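Local coordinates for beta-galactosidase (Trichoderma reesei, PDB 3OG2), which probably hydrolyses terminal non-reducing beta-D-galactose residues in beta-D-galactosides, as a glycoprotein of glycoside hydrolase family 35, at residues A[87-92]-A[154-159]; A[115-120]-A[148-153]; A[178-183]-A[789-794]; A[188-193]-A[220-225]; A[233-238]-A[266-271]. One frame throughout, in Å; residues are numbered along the deposited sequence.

Contact 1 (A[87-92]-A[154-159]); sequences GRFRAD and VAHIAS
Phe89 lies flat against the root of His156, and almost everything that is tight in this contact happens there. The methylene CB of His156 sits over the middle of the phenyl face, 3.3 Å from the ring centroid, a CH-pi contact, and Phe89 CB answers in kind over the imidazole. The two side chains thus run antiparallel alongside one another; their planes are only 21° from parallel, but the rings are displaced, with little overlap. With CG anti to the backbone N (chi1 176°), the Phe89 ring is carried out to the helix, and its CZ reaches Ile157 CD1 at 4.1 Å, near the ring plane. Cutting the side chain back to an alanine would probably leave His156 CB and Ile157 CD1 facing a gap and loosen the loop's hold on the helix. The other side is looser: Arg88, exposed to solvent, and Arg90 lie with guanidinium groups face against face, and Arg88 NH1 makes a weak hydrogen bond to Phe89 O. His156 ND1 is held by Asn152 O, one turn back. The loop 87-92, between helices 79-82 and 98-107, is thereby laid on helix 144-163, with Leu82 touching both Phe89 and Ile157.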
# COMPACT_ATOMS: atom_id res chain seq x y z
N GLY A 87 -5.56 21.51 17.61
CA GLY A 87 -6.27 22.71 17.25
C GLY A 87 -5.80 23.33 15.96
O GLY A 87 -6.40 24.32 15.50
N ARG A 88 -4.76 22.80 15.34
CA ARG A 88 -4.23 23.40 14.09
C ARG A 88 -4.20 22.38 12.99
O ARG A 88 -3.24 21.66 12.76
CB ARG A 88 -2.84 24.00 14.30
CG ARG A 88 -2.37 24.83 13.12
CD ARG A 88 -3.28 25.96 12.72
NE ARG A 88 -2.59 26.83 11.76
CZ ARG A 88 -2.67 26.85 10.44
NH1 ARG A 88 -3.48 25.98 9.83
NH2 ARG A 88 -1.95 27.73 9.74
N PHE A 89 -5.33 22.23 12.29
CA PHE A 89 -5.38 21.29 11.18
C PHE A 89 -4.61 21.93 10.04
O PHE A 89 -4.85 23.10 9.69
CB PHE A 89 -6.84 21.12 10.79
CG PHE A 89 -7.03 20.22 9.57
CD1 PHE A 89 -7.14 18.83 9.75
CD2 PHE A 89 -7.11 20.77 8.29
CE1 PHE A 89 -7.30 17.98 8.66
CE2 PHE A 89 -7.26 19.93 7.20
CZ PHE A 89 -7.38 18.55 7.40
N ARG A 90 -3.77 21.14 9.38
CA ARG A 90 -2.98 21.63 8.26
C ARG A 90 -2.90 20.51 7.22
O ARG A 90 -2.34 19.45 7.57
CB ARG A 90 -1.55 21.97 8.64
CG ARG A 90 -1.30 23.05 9.64
CD ARG A 90 0.26 23.19 9.71
NE ARG A 90 0.59 24.32 10.54
CZ ARG A 90 0.83 25.53 10.02
NH1 ARG A 90 0.79 25.79 8.71
NH2 ARG A 90 1.13 26.49 10.89
N ALA A 91 -3.45 20.72 6.02
CA ALA A 91 -3.36 19.71 4.95
C ALA A 91 -2.95 20.44 3.68
O ALA A 91 -3.75 20.53 2.72
CB ALA A 91 -4.66 18.89 4.82
N ASP A 92 -1.72 20.97 3.72
CA ASP A 92 -1.21 21.75 2.63
C ASP A 92 -0.03 21.08 1.97
O ASP A 92 0.55 20.20 2.59
CB ASP A 92 -0.75 23.13 3.17
CG ASP A 92 -1.92 23.83 3.85
OD1 ASP A 92 -3.06 23.85 3.29
OD2 ASP A 92 -1.71 24.39 4.96
N VAL A 154 -12.10 15.78 12.20
CA VAL A 154 -13.15 15.24 11.31
C VAL A 154 -13.86 16.35 10.59
O VAL A 154 -14.15 16.24 9.38
CB VAL A 154 -14.13 14.31 12.05
CG1 VAL A 154 -15.15 13.77 11.06
CG2 VAL A 154 -13.32 13.18 12.74
N ALA A 155 -14.13 17.48 11.27
CA ALA A 155 -14.80 18.57 10.60
C ALA A 155 -14.03 19.03 9.38
O ALA A 155 -14.61 19.29 8.32
CB ALA A 155 -15.01 19.72 11.59
N HIS A 156 -12.70 19.13 9.52
CA HIS A 156 -11.89 19.59 8.42
C HIS A 156 -11.76 18.53 7.33
O HIS A 156 -11.97 18.81 6.14
CB HIS A 156 -10.45 19.96 8.91
CG HIS A 156 -10.46 21.31 9.53
ND1 HIS A 156 -10.79 21.58 10.85
CD2 HIS A 156 -10.11 22.50 8.96
CE1 HIS A 156 -10.68 22.91 11.05
NE2 HIS A 156 -10.27 23.48 9.92
N ILE A 157 -11.37 17.29 7.71
CA ILE A 157 -11.10 16.31 6.64
C ILE A 157 -12.38 15.86 5.97
O ILE A 157 -12.40 15.63 4.75
CB ILE A 157 -10.27 15.12 7.19
CG1 ILE A 157 -9.57 14.38 6.04
CG2 ILE A 157 -11.11 14.14 8.03
CD1 ILE A 157 -8.47 15.16 5.37
N ALA A 158 -13.49 15.72 6.71
CA ALA A 158 -14.72 15.27 6.07
C ALA A 158 -15.26 16.38 5.22
O ALA A 158 -15.91 16.07 4.21
CB ALA A 158 -15.71 14.75 7.10
N SER A 159 -15.00 17.65 5.52
CA SER A 159 -15.47 18.68 4.56
C SER A 159 -14.61 18.70 3.31
O SER A 159 -15.16 18.92 2.23
CB SER A 159 -15.51 20.02 5.25
OG SER A 159 -14.24 20.52 5.56

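Contact 2 (A[115-120]-A[148-153]); sequences PGPYIN and HATDNY
Tyr153, on helix 144-163, hydrogen-bonds Pro115 at the end of strand 110-116. This is strand-to-helix packing in the TIM barrel of the family 35 catalytic domain: a barrel strand runs out into a loop that carries sugar-binding residues, and the helix that follows it in sequence packs behind. From CB the tyrosine leaves the helix with CG anti to the backbone N (chi1 167°), a setting that sends the ring toward the strand end. CD2 passes Pro117 CB at 4.4 Å, and CE2, one atom further along, comes to 4.0 Å from Pro117 CA. At the tip, OH lies 3.8 Å from Pro115 CB and gives its proton to the carbonyl O of the same proline. Trp79 stacks with the ring.

A turn earlier in the helix, Thr150 takes up the other end of Pro117. Its CB is 3.9 Å from Pro117 CG, its methyl CG2 is about as near, and the two side chains cross at roughly a right angle. The hydroxyl OG1 is turned to the helix itself, bonded to Leu147 O. Pro117 follows a cis peptide, and Gly116 before it has backbone angles that leave no room for a side chain. Beyond this bend come Ile119 and Asn120, which bind galactose in another structure of this enzyme; Tyr118 OH donates to Asn120 OD1 there. The bond that ties the strand end to the helix is short: Tyr153 OH stands 2.7 Å from Pro115 O, in the carbonyl plane and on a lone pair.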
# COMPACT_ATOMS: atom_id res chain seq x y z
N PRO A 115 -11.08 8.18 6.36
CA PRO A 115 -10.28 9.12 7.12
C PRO A 115 -10.13 8.82 8.61
O PRO A 115 -9.52 9.61 9.32
CB PRO A 115 -11.02 10.46 6.93
CG PRO A 115 -12.45 10.04 6.83
CD PRO A 115 -12.44 8.71 6.08
N GLY A 116 -10.70 7.73 9.08
CA GLY A 116 -10.59 7.34 10.46
C GLY A 116 -11.71 7.95 11.30
O GLY A 116 -12.88 7.79 10.95
N PRO A 117 -11.42 8.67 12.40
CA PRO A 117 -10.12 9.11 12.87
C PRO A 117 -9.07 8.05 13.18
O PRO A 117 -7.89 8.29 12.89
CB PRO A 117 -10.44 9.80 14.22
CG PRO A 117 -11.86 10.21 14.15
CD PRO A 117 -12.54 9.24 13.21
N TYR A 118 -9.49 6.88 13.62
CA TYR A 118 -8.58 5.75 13.80
C TYR A 118 -8.48 4.99 12.48
O TYR A 118 -9.53 4.60 11.92
CB TYR A 118 -9.11 4.83 14.92
CG TYR A 118 -8.02 3.79 15.18
CD1 TYR A 118 -6.83 4.19 15.81
CD2 TYR A 118 -8.16 2.46 14.78
CE1 TYR A 118 -5.82 3.28 16.07
CE2 TYR A 118 -7.13 1.53 15.00
CZ TYR A 118 -5.97 1.97 15.64
OH TYR A 118 -4.93 1.07 15.84
N ILE A 119 -7.24 4.75 11.99
CA ILE A 119 -7.07 4.01 10.75
C ILE A 119 -6.24 2.73 10.90
O ILE A 119 -6.27 1.90 10.00
CB ILE A 119 -6.42 4.90 9.62
CG1 ILE A 119 -5.04 5.42 9.99
CG2 ILE A 119 -7.39 6.01 9.21
CD1 ILE A 119 -4.28 6.01 8.82
N ASN A 120 -5.51 2.55 12.01
CA ASN A 120 -4.62 1.38 12.19
C ASN A 120 -3.49 1.51 11.17
O ASN A 120 -2.60 2.34 11.38
CB ASN A 120 -5.43 0.07 12.12
CG ASN A 120 -4.74 -1.03 12.90
OD1 ASN A 120 -4.48 -0.89 14.13
ND2 ASN A 120 -4.38 -2.13 12.25
N HIS A 148 -14.29 14.77 21.73
CA HIS A 148 -14.13 16.16 21.34
C HIS A 148 -12.71 16.41 20.84
O HIS A 148 -12.51 17.31 20.01
CB HIS A 148 -14.57 17.05 22.51
CG HIS A 148 -16.03 16.87 22.80
ND1 HIS A 148 -17.03 16.69 21.88
CD2 HIS A 148 -16.61 16.88 24.03
CE1 HIS A 148 -18.20 16.57 22.51
NE2 HIS A 148 -17.94 16.69 23.79
N ALA A 149 -11.72 15.59 21.22
CA ALA A 149 -10.38 15.68 20.63
C ALA A 149 -10.39 15.37 19.13
O ALA A 149 -9.50 15.85 18.43
CB ALA A 149 -9.41 14.74 21.33
N THR A 150 -11.39 14.61 18.64
CA THR A 150 -11.45 14.24 17.21
C THR A 150 -12.22 15.25 16.36
O THR A 150 -12.20 15.18 15.12
CB THR A 150 -12.11 12.87 16.99
OG1 THR A 150 -13.52 12.94 17.28
CG2 THR A 150 -11.47 11.76 17.80
N ASP A 151 -12.96 16.15 17.02
CA ASP A 151 -13.94 16.95 16.28
C ASP A 151 -13.29 17.85 15.24
O ASP A 151 -13.81 17.97 14.11
CB ASP A 151 -14.73 17.87 17.22
CG ASP A 151 -15.80 17.13 18.01
OD1 ASP A 151 -16.30 16.07 17.57
OD2 ASP A 151 -16.19 17.67 19.07
N ASN A 152 -12.23 18.54 15.57
CA ASN A 152 -11.62 19.48 14.63
C ASN A 152 -11.10 18.72 13.42
O ASN A 152 -11.31 19.17 12.27
CB ASN A 152 -10.48 20.23 15.35
CG ASN A 152 -9.93 21.35 14.47
OD1 ASN A 152 -10.65 22.14 13.88
ND2 ASN A 152 -8.60 21.45 14.41
N TYR A 153 -10.44 17.60 13.61
CA TYR A 153 -9.91 16.84 12.48
C TYR A 153 -11.05 16.36 11.63
O TYR A 153 -11.00 16.52 10.39
CB TYR A 153 -9.11 15.62 13.04
CG TYR A 153 -8.82 14.63 11.95
CD1 TYR A 153 -7.89 14.92 10.92
CD2 TYR A 153 -9.46 13.39 11.92
CE1 TYR A 153 -7.65 13.95 9.90
CE2 TYR A 153 -9.24 12.47 10.94
CZ TYR A 153 -8.33 12.75 9.93
OH TYR A 153 -8.09 11.82 8.95

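Contact 3 (A[178-183]-A[789-794]); sequences ENEYSG and ENWTTG. With GLC (alpha-D-glucopyranose), chain C.
Glu180 and Trp791 face each other across two irregular loops whose backbones approach unevenly. The CA atoms of Glu180 and Trp791 are 7.9 Å apart, whereas those of Gly183 and Thr792 close to 6.4 Å. The loop 178-183 follows barrel strand 172-177 and bends through an inverse gamma turn centred on Tyr181; 789-794 comes from a beta domain far along the sequence, some six hundred residues later. Where the loops draw together, a water joins backbone to backbone: it donates to Gly183 O at 2.6 Å and to Trp791 O at 3.1 Å, and accepts from Thr793 N.

The main side-chain link is the hydrogen bond from Trp791 NE1 to Glu180 OE1, 2.8 Å long with an angle of 158° at the hydrogen. The carboxylate comes in at the edge of the indole, near its plane, and receives the N-H on the anti lone pair of OE1, while its own plane stands 82° from that of the ring. The glutamate chain is extended beyond CG (chi2 -165°), which brings the carboxylate to the indole edge. Further along, Thr793 turns OG1 toward the Tyr181 ring, 3.8 Å from CE1, and its CB packs on Gly183 O. Glu789 OE1 approaches C6 of a glucose in a glycan attached to the protein.

Asn179 and Glu180 contact galactose in another structure of this enzyme, so a residue of the beta domain here reaches the wall of the barrel's pocket. With OE2 lying close to Asp238 OD2, the indole N-H on OE1 probably helps set the carboxylate's orientation there.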
# COMPACT_ATOMS: atom_id res chain seq x y z
N GLU A 178 -14.52 5.36 11.03
CA GLU A 178 -13.86 4.42 11.98
C GLU A 178 -13.06 3.38 11.19
O GLU A 178 -12.80 3.55 9.98
CB GLU A 178 -14.87 3.79 12.98
CG GLU A 178 -14.64 4.22 14.44
CD GLU A 178 -13.47 3.53 15.11
OE1 GLU A 178 -12.97 2.51 14.56
OE2 GLU A 178 -13.03 3.94 16.22
N ASN A 179 -12.62 2.31 11.83
CA ASN A 179 -11.82 1.29 11.12
C ASN A 179 -11.83 0.01 11.95
O ASN A 179 -11.29 0.04 13.07
CB ASN A 179 -10.38 1.78 10.92
CG ASN A 179 -9.61 0.73 10.12
OD1 ASN A 179 -9.83 0.75 8.87
ND2 ASN A 179 -8.83 -0.17 10.66
N GLU A 180 -12.37 -1.06 11.41
CA GLU A 180 -12.36 -2.35 12.11
C GLU A 180 -12.82 -2.20 13.57
O GLU A 180 -12.18 -2.67 14.53
CB GLU A 180 -11.00 -3.08 12.05
CG GLU A 180 -10.71 -3.52 10.62
CD GLU A 180 -9.62 -4.52 10.46
OE1 GLU A 180 -8.78 -4.69 11.37
OE2 GLU A 180 -9.49 -5.19 9.38
N TYR A 181 -13.97 -1.55 13.71
CA TYR A 181 -14.59 -1.41 15.05
C TYR A 181 -15.28 -2.71 15.36
O TYR A 181 -16.46 -2.89 15.00
CB TYR A 181 -15.53 -0.17 15.03
CG TYR A 181 -16.14 0.03 16.42
CD1 TYR A 181 -15.36 0.54 17.47
CD2 TYR A 181 -17.47 -0.27 16.67
CE1 TYR A 181 -15.93 0.72 18.73
CE2 TYR A 181 -18.02 -0.09 17.91
CZ TYR A 181 -17.25 0.40 18.93
OH TYR A 181 -17.81 0.57 20.18
N SER A 182 -14.53 -3.67 15.93
CA SER A 182 -14.96 -5.06 15.83
C SER A 182 -14.90 -5.85 17.12
O SER A 182 -15.49 -6.95 17.18
CB SER A 182 -14.04 -5.78 14.81
OG SER A 182 -14.24 -5.12 13.55
N GLY A 183 -14.35 -5.29 18.16
CA GLY A 183 -14.43 -5.86 19.48
C GLY A 183 -13.76 -4.94 20.48
O GLY A 183 -13.23 -3.87 20.15
N GLU A 789 -0.20 1.09 17.74
CA GLU A 789 -1.59 1.07 17.36
C GLU A 789 -2.52 0.85 18.56
O GLU A 789 -2.09 0.63 19.70
CB GLU A 789 -1.81 -0.05 16.29
CG GLU A 789 -1.20 0.36 14.95
CD GLU A 789 -1.23 -0.79 13.96
OE1 GLU A 789 -1.05 -1.98 14.41
OE2 GLU A 789 -1.43 -0.54 12.76
N ASN A 790 -3.83 0.95 18.26
CA ASN A 790 -4.87 0.87 19.28
C ASN A 790 -6.03 0.06 18.73
O ASN A 790 -7.19 0.47 18.70
CB ASN A 790 -5.33 2.30 19.66
CG ASN A 790 -5.92 2.34 21.06
OD1 ASN A 790 -5.22 2.73 21.99
ND2 ASN A 790 -7.19 1.94 21.25
N TRP A 791 -5.69 -1.18 18.30
CA TRP A 791 -6.64 -1.99 17.56
C TRP A 791 -7.76 -2.52 18.42
O TRP A 791 -8.85 -2.81 17.90
CB TRP A 791 -5.92 -3.16 16.85
CG TRP A 791 -6.88 -3.83 15.91
CD1 TRP A 791 -7.17 -3.45 14.63
CD2 TRP A 791 -7.68 -4.98 16.18
NE1 TRP A 791 -8.10 -4.29 14.09
CE2 TRP A 791 -8.44 -5.25 15.01
CE3 TRP A 791 -7.78 -5.77 17.35
CZ2 TRP A 791 -9.32 -6.30 14.95
CZ3 TRP A 791 -8.68 -6.84 17.28
CH2 TRP A 791 -9.41 -7.07 16.10
N THR A 792 -7.60 -2.66 19.71
CA THR A 792 -8.66 -3.21 20.58
C THR A 792 -9.21 -2.03 21.39
O THR A 792 -8.57 -1.48 22.29
CB THR A 792 -8.10 -4.24 21.52
OG1 THR A 792 -7.55 -5.33 20.73
CG2 THR A 792 -9.17 -4.80 22.46
N THR A 793 -10.42 -1.63 21.10
CA THR A 793 -11.10 -0.57 21.84
C THR A 793 -11.16 -0.89 23.32
O THR A 793 -11.56 -2.00 23.70
CB THR A 793 -12.51 -0.41 21.24
OG1 THR A 793 -12.37 0.14 19.90
CG2 THR A 793 -13.33 0.53 22.07
N GLY A 794 -10.74 0.05 24.17
CA GLY A 794 -10.82 -0.17 25.61
C GLY A 794 -9.46 -0.57 26.17
O GLY A 794 -9.32 -0.57 27.38
C1 GLC C . 0.13 -8.63 15.13
C2 GLC C . -1.22 -9.00 14.57
C3 GLC C . -2.08 -7.90 14.01
C4 GLC C . -1.90 -6.59 14.77
C5 GLC C . -0.39 -6.30 14.83
C6 GLC C . -0.14 -4.87 15.14
O2 GLC C . -1.08 -10.00 13.58
O3 GLC C . -3.43 -8.32 14.08
O4 GLC C . -2.54 -5.51 14.11
O5 GLC C . 0.23 -7.30 15.62
O6 GLC C . 0.96 -4.41 15.82
O HOH W 1 -11.84 -2.37 18.56

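Contact 4 (A[188-193]-A[220-225]); sequences VLFPNK and GGTGAP
Thr222 meets Phe190 and Pro191 at once, and this small contact is built wholly from van der Waals touches between side chains. Its two branches divide the work. The hydroxyl OG1 comes obliquely to the ring, 3.7 Å from Phe190 CE1, while the methyl CG2 touches both Phe190 CZ at 3.9 Å and Pro191 CB at 4.0 Å. CG2 points anti to the threonine's own nitrogen, and with OG1 beside that nitrogen (chi1 -61°) both branches face the opposite loop. An exchange for glycine would probably leave Phe190 CZ and Pro191 CB without their shared neighbour and the phenyl ring less restrained there.

Backbone form supplies the second kind of order. A cis peptide precedes Pro191, setting its ring close beside Phe190, and Gly221 to Ala224 form a type II beta turn closed by Ala224 N to Gly221 O, 3.3 Å.

Hydrogen bonds act from outside the pair. Thr222 N is bonded to Asp216 OD2, Gly221 N to Tyr235 OH, and Asn192, the N-cap residue of helix 193-205, turns its OD1 to Tyr195 N. Met196 of that helix touches both Pro191 and Thr222.

The chemistry thus separates two tasks: polar bonds to neighbours probably help hold each loop, and the van der Waals meeting of Thr222 with Phe190 and Pro191 fits together the loops that precede and follow one barrel helix, with little directional demand of its own.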
# COMPACT_ATOMS: atom_id res chain seq x y z
N VAL A 188 -15.63 -3.57 28.60
CA VAL A 188 -15.90 -2.36 27.88
C VAL A 188 -17.12 -2.53 27.00
O VAL A 188 -17.21 -3.51 26.27
CB VAL A 188 -14.66 -1.99 27.00
CG1 VAL A 188 -15.06 -0.84 26.11
CG2 VAL A 188 -13.50 -1.65 27.92
N LEU A 189 -18.06 -1.59 27.07
CA LEU A 189 -19.26 -1.62 26.25
C LEU A 189 -18.94 -1.82 24.77
O LEU A 189 -18.23 -1.01 24.18
CB LEU A 189 -20.02 -0.29 26.33
CG LEU A 189 -21.32 -0.19 25.53
CD1 LEU A 189 -22.33 -1.29 25.89
CD2 LEU A 189 -21.99 1.19 25.69
N PHE A 190 -19.48 -2.91 24.22
CA PHE A 190 -19.26 -3.14 22.79
C PHE A 190 -20.40 -3.94 22.20
O PHE A 190 -20.71 -5.01 22.78
CB PHE A 190 -17.93 -3.90 22.56
CG PHE A 190 -17.69 -4.11 21.05
CD1 PHE A 190 -18.10 -5.24 20.34
CD2 PHE A 190 -17.06 -3.07 20.35
CE1 PHE A 190 -17.94 -5.31 18.96
CE2 PHE A 190 -16.88 -3.12 19.00
CZ PHE A 190 -17.39 -4.22 18.36
N PRO A 191 -20.90 -3.65 21.00
CA PRO A 191 -20.68 -2.38 20.28
C PRO A 191 -21.25 -1.19 21.03
O PRO A 191 -22.36 -1.24 21.59
CB PRO A 191 -21.48 -2.56 18.96
CG PRO A 191 -22.20 -3.84 19.10
CD PRO A 191 -21.78 -4.59 20.30
N ASN A 192 -20.50 -0.09 21.09
CA ASN A 192 -20.99 1.13 21.77
C ASN A 192 -21.76 1.95 20.74
O ASN A 192 -21.16 2.68 19.94
CB ASN A 192 -19.78 1.84 22.39
CG ASN A 192 -20.17 3.10 23.15
OD1 ASN A 192 -21.21 3.71 22.92
ND2 ASN A 192 -19.32 3.44 24.08
N LYS A 193 -23.09 1.73 20.65
CA LYS A 193 -23.85 2.37 19.57
C LYS A 193 -23.87 3.91 19.66
O LYS A 193 -23.79 4.53 18.59
CB LYS A 193 -25.21 1.74 19.49
CG LYS A 193 -25.14 0.24 19.15
CD LYS A 193 -26.48 -0.36 18.90
CE LYS A 193 -26.40 -1.84 18.55
NZ LYS A 193 -27.75 -2.45 18.29
N GLY A 220 -18.61 -10.12 12.03
CA GLY A 220 -19.19 -10.08 13.36
C GLY A 220 -20.53 -9.36 13.36
O GLY A 220 -21.18 -9.33 14.42
N GLY A 221 -20.96 -8.74 12.29
CA GLY A 221 -22.24 -8.04 12.21
C GLY A 221 -22.22 -6.62 12.78
O GLY A 221 -23.31 -5.99 12.82
N THR A 222 -21.11 -6.13 13.28
CA THR A 222 -21.15 -4.81 13.96
C THR A 222 -21.44 -3.71 12.97
O THR A 222 -20.75 -3.62 11.94
CB THR A 222 -19.81 -4.59 14.69
OG1 THR A 222 -19.68 -5.65 15.68
CG2 THR A 222 -19.77 -3.26 15.42
N GLY A 223 -22.43 -2.88 13.28
CA GLY A 223 -22.76 -1.70 12.49
C GLY A 223 -23.60 -2.07 11.29
O GLY A 223 -23.88 -1.19 10.45
N ALA A 224 -24.01 -3.31 11.08
CA ALA A 224 -24.78 -3.65 9.91
C ALA A 224 -26.12 -2.97 9.88
O ALA A 224 -26.72 -2.72 10.94
CB ALA A 224 -24.97 -5.17 9.87
N PRO A 225 -26.66 -2.75 8.67
CA PRO A 225 -28.07 -2.36 8.58
C PRO A 225 -28.96 -3.28 9.39
O PRO A 225 -28.78 -4.49 9.38
CB PRO A 225 -28.33 -2.55 7.09
CG PRO A 225 -27.00 -2.19 6.46
CD PRO A 225 -25.95 -2.86 7.35

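Contact 5 (A[233-238]-A[266-271]); sequences DIYGHD and LNISPS
Ile268 presses a methyl group onto the face of Tyr235, and this placement carries most of the contact. The branch that does the touching is CG2, 3.6 Å from the ring centroid and 16° off the ring normal, a CH-pi contact displaced a little toward the CD2-CE2 side. The longer arm of the isoleucine runs on along that side, so that CD1 comes to 4.1 Å from Tyr235 CE2 and equally near the phenolic oxygen. The two side chains therefore meet at a slant, CG2 over the face, with CD1 passing beyond the CE2 side toward the hydroxyl.

Ser269 serves the root of the same tyrosine. Its CB packs on Tyr235 CB at 3.6 Å, and its OG, just as close to that methylene, bonds to Thr272 OG1. The tyrosine has CG anti to its own nitrogen (chi1 177°), which swings the ring over toward the helix end and leaves the root to Ser269. At the far tip, Tyr235 OH is bonded to Asp216 OD2 and to Gly221 N, so the buried hydroxyl has partners and the ring is held at both ends.

Ile268 is the last residue of helix 261-268, and Ser269 is the first to leave helical geometry. Tyr235 lies near the start of strand 236-239, whose His237 pairs through its backbone with strand 275-280. The contact thus packs the helix of this beta-alpha-beta unit of the TIM barrel, at its C-terminal end, against the region where the unit's first strand begins.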
# COMPACT_ATOMS: atom_id res chain seq x y z
N ASP A 233 -24.61 2.25 6.03
CA ASP A 233 -25.48 1.93 4.90
C ASP A 233 -25.19 0.56 4.31
O ASP A 233 -26.09 -0.18 3.93
CB ASP A 233 -25.33 2.99 3.83
CG ASP A 233 -25.78 4.35 4.33
OD1 ASP A 233 -26.89 4.42 4.96
OD2 ASP A 233 -25.12 5.33 4.03
N ILE A 234 -23.89 0.26 4.17
CA ILE A 234 -23.47 -0.99 3.53
C ILE A 234 -22.52 -1.67 4.51
O ILE A 234 -21.50 -1.08 4.91
CB ILE A 234 -22.78 -0.75 2.17
CG1 ILE A 234 -23.73 -0.06 1.19
CG2 ILE A 234 -22.15 -2.03 1.67
CD1 ILE A 234 -23.05 0.39 -0.12
N TYR A 235 -22.83 -2.90 4.90
CA TYR A 235 -21.96 -3.63 5.81
C TYR A 235 -20.76 -4.18 5.04
O TYR A 235 -20.96 -4.91 4.05
CB TYR A 235 -22.76 -4.81 6.44
CG TYR A 235 -21.87 -5.64 7.33
CD1 TYR A 235 -21.47 -5.19 8.60
CD2 TYR A 235 -21.42 -6.91 6.89
CE1 TYR A 235 -20.65 -5.94 9.44
CE2 TYR A 235 -20.60 -7.64 7.75
CZ TYR A 235 -20.23 -7.17 8.99
OH TYR A 235 -19.43 -7.95 9.81
N GLY A 236 -19.57 -3.87 5.49
CA GLY A 236 -18.34 -4.39 4.88
C GLY A 236 -17.55 -5.17 5.95
O GLY A 236 -17.68 -4.89 7.14
N HIS A 237 -16.74 -6.12 5.46
CA HIS A 237 -15.79 -6.73 6.38
C HIS A 237 -14.50 -7.04 5.63
O HIS A 237 -14.40 -6.86 4.42
CB HIS A 237 -16.36 -7.97 7.10
CG HIS A 237 -16.50 -9.21 6.28
ND1 HIS A 237 -15.44 -10.04 5.97
CD2 HIS A 237 -17.61 -9.74 5.69
CE1 HIS A 237 -15.94 -11.06 5.23
NE2 HIS A 237 -17.23 -10.91 5.03
N ASP A 238 -13.52 -7.47 6.42
CA ASP A 238 -12.16 -7.64 5.89
C ASP A 238 -11.74 -9.10 5.93
O ASP A 238 -12.45 -9.94 6.51
CB ASP A 238 -11.20 -6.81 6.73
CG ASP A 238 -11.49 -5.32 6.57
OD1 ASP A 238 -12.27 -4.90 5.69
OD2 ASP A 238 -10.90 -4.49 7.34
N LEU A 266 -25.45 -13.39 3.93
CA LEU A 266 -26.89 -13.53 4.02
C LEU A 266 -27.39 -13.44 5.44
O LEU A 266 -28.51 -12.97 5.65
CB LEU A 266 -27.30 -14.88 3.45
CG LEU A 266 -27.08 -14.96 1.91
CD1 LEU A 266 -27.33 -16.40 1.45
CD2 LEU A 266 -27.90 -13.90 1.17
N ASN A 267 -26.60 -13.87 6.42
CA ASN A 267 -27.04 -13.81 7.81
C ASN A 267 -26.99 -12.39 8.34
O ASN A 267 -27.79 -11.95 9.20
CB ASN A 267 -26.13 -14.68 8.66
CG ASN A 267 -26.29 -16.15 8.44
OD1 ASN A 267 -27.31 -16.58 7.87
ND2 ASN A 267 -25.30 -16.93 8.85
N ILE A 268 -26.01 -11.61 7.91
CA ILE A 268 -25.72 -10.31 8.49
C ILE A 268 -26.39 -9.17 7.73
O ILE A 268 -26.94 -8.28 8.41
CB ILE A 268 -24.19 -10.04 8.56
CG1 ILE A 268 -23.52 -11.04 9.51
CG2 ILE A 268 -23.84 -8.59 8.90
CD1 ILE A 268 -22.00 -11.10 9.38
N SER A 269 -26.27 -9.10 6.41
CA SER A 269 -26.74 -7.88 5.72
C SER A 269 -27.20 -8.25 4.31
O SER A 269 -26.58 -7.85 3.31
CB SER A 269 -25.61 -6.83 5.63
OG SER A 269 -26.21 -5.57 5.28
N PRO A 270 -28.25 -9.05 4.19
CA PRO A 270 -28.67 -9.53 2.86
C PRO A 270 -29.18 -8.42 1.94
O PRO A 270 -29.26 -8.60 0.72
CB PRO A 270 -29.83 -10.52 3.19
CG PRO A 270 -30.32 -10.09 4.54
CD PRO A 270 -29.10 -9.57 5.31
N SER A 271 -29.48 -7.25 2.49
CA SER A 271 -30.03 -6.15 1.69
C SER A 271 -28.96 -5.32 0.99
O SER A 271 -29.33 -4.42 0.19
CB SER A 271 -30.89 -5.23 2.57
OG SER A 271 -30.08 -4.50 3.49

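Four of the five contacts are internal to the family 35 barrel; contact 3 alone brings in a beta domain far along the sequence, and it alone relies on a charged group and a bridging water. Contacts 2 and 5 are buried, whereas 1, 3 and 4 are partly so. Contacts 1 and 2 share helix 144-163 and touch: one packs loop 87-92 on the helix, the other the end of strand 110-116, with a phenyl face in the first and a phenolic hydroxyl in the second. Contacts 2 and 3 meet through Gly116 O and Glu178 N beside the galactose site. Contact 4, non-bonded packing, joins 3 through Tyr181 OH and 5 through Tyr235 OH.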